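Local coordinates for protein Niban 2 (Homo sapiens, PDB 7CTP) that may help suppress apoptosis and promote melanoma cell invasion, and is a PH-domain-containing member of the Niban family, at residues P516-Q519 against E520-F523; R213-R216 against Q217-L221. All blocks are in the same frame, centred on the assembly; numbering follows the deposited sequence.

From the N terminus, contact 2 (213-221) comes first: it closes the C-terminal end of helix 204-218 and turns the chain toward helix 232-252. Contact 1 (516-523) comes much later, as a short 3-10 turn in the connection from helix 464-511 to helix 532-555. The two neither nest nor cross; one is complete long before the other begins. Their centres lie 21 Å apart and their nearest atoms about 11 Å, so the two do not touch. Both nevertheless reach helix 532-555, contact 2 through Met-214, Arg-213 and Gln-217, contact 1 through Phe-518, Gln-519 and Ile-522. Contact 2 also packs on helices 10-48 and 232-252, whereas contact 1 lies against helix 260-337.

Contact 1 (P516-Q519 against E520-F523); sequences PRFQ and ELIF
Glu-520 folds its CG back over the carbonyl of Arg-517, with CG 3.4 Å from Arg-517 O. Its first torsion, 61°, sets CG between the backbone N and the carbonyl carbon, and from there the chain runs on extended. The guanidinium of Arg-517 is engaged instead by Glu-514 in a salt bridge and by Phe-325 in a cation-pi contact. Next, Leu-521 N donates to Phe-518 O at 3.2 Å. The two side chains point the same way and lie alongside each other, and Leu-521 CD1 meets the Phe-518 ring at its edge, in plane, 3.9 Å from Phe-518 CD1. This i to i+3 pairing is that of a 3-10 helix, here a short piece within the connection between helices 464-511 and 532-555. Ile-522 repeats it, its N bonding to Gln-519 O at 3.0 Å with an N-H...O angle of 166°. The bent Gln-519 chain (chi2 69°) brings NE2 to 3.8 Å from Ile-522 CD1. A water accepts from Gln-519 NE2 and donates to Ile-522 O at 2.8 Å, joining the amide to the backbone where the turn ends. Ile-522 and Phe-518 are buried, both against Leu-318 and Val-532.

Contact 2 (R213-R216 against Q217-L221); sequences RMYR and QSKEL
Arg-213 and Gln-217 run side by side, one helical turn apart, and meet where Arg-213 NH1 donates to Gln-217 OE1 at 2.9 Å. The oxygen lies at the guanidinium edge, in its plane; the flat groups are turned 46° apart, and NH1 approaches from above the amide plane, not on a lone pair. Glu-537 serves both, with a salt bridge to Arg-213 NH1 and a hydrogen bond from Gln-217 NE2. At the nitrogen end of the amide, and on the same side of its plane as Arg-213 NH1, Met-214, bent at chi2 and again at chi3 (-22°), brings CE to 3.4 Å from Gln-217 NE2. Tyr-215 and Lys-219 slant across each other: Lys-219 CE rests 3.3 Å from Tyr-215 OH, while NZ goes on to a salt bridge with Glu-26 and the phenol bonds to Glu-243. Arg-216 and Leu-221 cross at about a right angle, Leu-221 CB sitting over the centre of one guanidinium face; Arg-216 NH1 pairs with Glu-242. Ser-218 OG donates to Tyr-215 O at 2.7 Å, in the carbonyl plane and on a lone pair. Lys-219 N is an additional donor to Arg-216 O, from the face opposite Leu-221 N. The outer bond, Leu-221 N to Arg-216 O (2.9 Å), the inner one, Glu-220 N to Gln-217 O (2.9 Å), and positive phi at Glu-220, the C-prime residue, make a Schellman motif ending helix 204-218.

Contact 1 (P516-Q519 against E520-F523)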
# COMPACT_ATOMS: atom_id res chain seq x y z
N PRO A 516 -14.54 -5.50 -28.10
CA PRO A 516 -13.63 -6.24 -28.99
C PRO A 516 -13.77 -5.88 -30.46
O PRO A 516 -12.82 -6.08 -31.22
CB PRO A 516 -13.99 -7.71 -28.73
CG PRO A 516 -14.48 -7.70 -27.32
CD PRO A 516 -15.25 -6.43 -27.19
N ARG A 517 -14.92 -5.34 -30.87
CA ARG A 517 -15.08 -4.95 -32.27
C ARG A 517 -14.14 -3.82 -32.67
O ARG A 517 -13.87 -3.64 -33.86
CB ARG A 517 -16.54 -4.55 -32.53
CG ARG A 517 -16.83 -3.06 -32.42
CD ARG A 517 -18.33 -2.77 -32.23
NE ARG A 517 -18.61 -1.33 -32.32
CZ ARG A 517 -19.67 -0.73 -31.79
NH1 ARG A 517 -20.57 -1.44 -31.11
NH2 ARG A 517 -19.83 0.57 -31.93
N PHE A 518 -13.60 -3.07 -31.69
CA PHE A 518 -12.67 -1.99 -31.97
C PHE A 518 -11.23 -2.47 -32.14
O PHE A 518 -10.37 -1.65 -32.47
CB PHE A 518 -12.68 -0.94 -30.86
CG PHE A 518 -13.99 -0.20 -30.71
CD1 PHE A 518 -14.34 0.81 -31.60
CD2 PHE A 518 -14.85 -0.49 -29.66
CE1 PHE A 518 -15.53 1.50 -31.45
CE2 PHE A 518 -16.04 0.21 -29.51
CZ PHE A 518 -16.38 1.20 -30.41
N GLN A 519 -10.94 -3.75 -31.88
CA GLN A 519 -9.56 -4.23 -31.99
C GLN A 519 -9.01 -4.01 -33.39
O GLN A 519 -7.83 -3.71 -33.56
CB GLN A 519 -9.47 -5.71 -31.63
CG GLN A 519 -8.03 -6.23 -31.64
CD GLN A 519 -7.21 -5.66 -30.51
OE1 GLN A 519 -7.70 -5.52 -29.39
NE2 GLN A 519 -5.95 -5.33 -30.79
N GLU A 520 -9.87 -4.16 -34.41
CA GLU A 520 -9.42 -4.10 -35.79
C GLU A 520 -8.87 -2.74 -36.19
O GLU A 520 -8.25 -2.63 -37.25
CB GLU A 520 -10.59 -4.48 -36.71
CG GLU A 520 -11.78 -3.55 -36.60
CD GLU A 520 -12.87 -3.88 -37.60
OE1 GLU A 520 -13.83 -3.07 -37.71
OE2 GLU A 520 -12.78 -4.93 -38.26
N LEU A 521 -9.05 -1.72 -35.35
CA LEU A 521 -8.52 -0.38 -35.61
C LEU A 521 -7.08 -0.21 -35.16
O LEU A 521 -6.48 0.83 -35.47
CB LEU A 521 -9.38 0.66 -34.90
CG LEU A 521 -10.88 0.65 -35.16
CD1 LEU A 521 -11.58 1.67 -34.27
CD2 LEU A 521 -11.19 0.91 -36.64
N ILE A 522 -6.52 -1.17 -34.45
CA ILE A 522 -5.18 -1.04 -33.87
C ILE A 522 -4.18 -1.71 -34.81
O ILE A 522 -4.25 -2.92 -35.04
CB ILE A 522 -5.11 -1.64 -32.46
CG1 ILE A 522 -5.99 -0.85 -31.49
CG2 ILE A 522 -3.67 -1.65 -31.96
CD1 ILE A 522 -6.23 -1.58 -30.18
N PHE A 523 -3.28 -0.91 -35.38
CA PHE A 523 -2.18 -1.43 -36.18
C PHE A 523 -1.40 -2.48 -35.39
O PHE A 523 -1.03 -2.24 -34.24
CB PHE A 523 -1.28 -0.27 -36.59
CG PHE A 523 -0.06 -0.67 -37.36
CD1 PHE A 523 -0.13 -1.59 -38.39
CD2 PHE A 523 1.16 -0.09 -37.07
CE1 PHE A 523 1.01 -1.94 -39.11
CE2 PHE A 523 2.30 -0.42 -37.79
CZ PHE A 523 2.22 -1.36 -38.80
O HOH W 1 -4.83 -5.25 -33.52

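Contact 2 (R213-R216 against Q217-L221)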
# COMPACT_ATOMS: atom_id res chain seq x y z
N ARG A 213 -5.97 -5.07 -11.51
CA ARG A 213 -7.31 -4.51 -11.59
C ARG A 213 -8.07 -5.08 -12.78
O ARG A 213 -9.25 -5.43 -12.66
CB ARG A 213 -7.24 -2.98 -11.68
CG ARG A 213 -8.62 -2.32 -11.76
CD ARG A 213 -8.52 -0.80 -11.80
NE ARG A 213 -7.53 -0.34 -12.78
CZ ARG A 213 -7.72 -0.29 -14.09
NH1 ARG A 213 -8.87 -0.69 -14.62
NH2 ARG A 213 -6.75 0.15 -14.88
N MET A 214 -7.40 -5.21 -13.94
CA MET A 214 -8.07 -5.74 -15.12
C MET A 214 -8.45 -7.20 -14.96
O MET A 214 -9.51 -7.62 -15.45
CB MET A 214 -7.21 -5.58 -16.38
CG MET A 214 -6.66 -4.20 -16.66
SD MET A 214 -7.91 -3.01 -17.13
CE MET A 214 -9.24 -4.04 -17.71
N TYR A 215 -7.59 -7.99 -14.33
CA TYR A 215 -7.95 -9.37 -14.03
C TYR A 215 -9.18 -9.43 -13.13
O TYR A 215 -10.13 -10.17 -13.40
CB TYR A 215 -6.78 -10.11 -13.38
CG TYR A 215 -7.14 -11.54 -12.99
CD1 TYR A 215 -7.76 -11.82 -11.78
CD2 TYR A 215 -6.90 -12.60 -13.86
CE1 TYR A 215 -8.12 -13.10 -11.43
CE2 TYR A 215 -7.26 -13.90 -13.51
CZ TYR A 215 -7.87 -14.13 -12.30
OH TYR A 215 -8.24 -15.42 -11.94
N ARG A 216 -9.18 -8.64 -12.05
CA ARG A 216 -10.32 -8.65 -11.14
C ARG A 216 -11.59 -8.18 -11.84
O ARG A 216 -12.66 -8.76 -11.64
CB ARG A 216 -10.00 -7.81 -9.90
CG ARG A 216 -8.99 -8.52 -8.97
CD ARG A 216 -8.77 -7.86 -7.61
NE ARG A 216 -9.75 -8.27 -6.60
CZ ARG A 216 -10.69 -7.46 -6.14
NH1 ARG A 216 -11.55 -7.87 -5.22
NH2 ARG A 216 -10.76 -6.22 -6.60
N GLN A 217 -11.48 -7.17 -12.70
CA GLN A 217 -12.63 -6.72 -13.48
C GLN A 217 -13.17 -7.83 -14.37
O GLN A 217 -14.38 -7.92 -14.59
CB GLN A 217 -12.25 -5.50 -14.32
CG GLN A 217 -12.26 -4.20 -13.55
CD GLN A 217 -11.78 -3.01 -14.36
OE1 GLN A 217 -11.35 -2.01 -13.80
NE2 GLN A 217 -11.83 -3.13 -15.68
N SER A 218 -12.29 -8.68 -14.90
CA SER A 218 -12.74 -9.79 -15.74
C SER A 218 -13.49 -10.85 -14.95
O SER A 218 -14.21 -11.66 -15.54
CB SER A 218 -11.54 -10.40 -16.47
OG SER A 218 -10.91 -11.39 -15.67
N LYS A 219 -13.34 -10.84 -13.63
CA LYS A 219 -14.12 -11.69 -12.72
C LYS A 219 -15.27 -10.92 -12.09
O LYS A 219 -15.82 -11.36 -11.07
CB LYS A 219 -13.20 -12.26 -11.64
CG LYS A 219 -11.94 -12.90 -12.20
CD LYS A 219 -12.27 -14.07 -13.11
CE LYS A 219 -10.99 -14.70 -13.66
NZ LYS A 219 -11.26 -15.67 -14.76
N GLU A 220 -15.63 -9.79 -12.69
CA GLU A 220 -16.74 -8.94 -12.24
C GLU A 220 -16.50 -8.38 -10.84
O GLU A 220 -17.44 -8.15 -10.08
CB GLU A 220 -18.07 -9.70 -12.34
CG GLU A 220 -18.46 -9.95 -13.81
CD GLU A 220 -19.68 -10.83 -14.02
OE1 GLU A 220 -19.52 -12.02 -14.35
OE2 GLU A 220 -20.82 -10.32 -13.89
N LEU A 221 -15.23 -8.10 -10.50
CA LEU A 221 -14.86 -7.50 -9.22
C LEU A 221 -14.35 -6.09 -9.48
O LEU A 221 -13.26 -5.90 -10.04
CB LEU A 221 -13.81 -8.34 -8.50
CG LEU A 221 -14.17 -9.78 -8.19
CD1 LEU A 221 -13.00 -10.48 -7.52
CD2 LEU A 221 -15.41 -9.84 -7.31
O HOH W 2 -11.01 -4.46 -10.32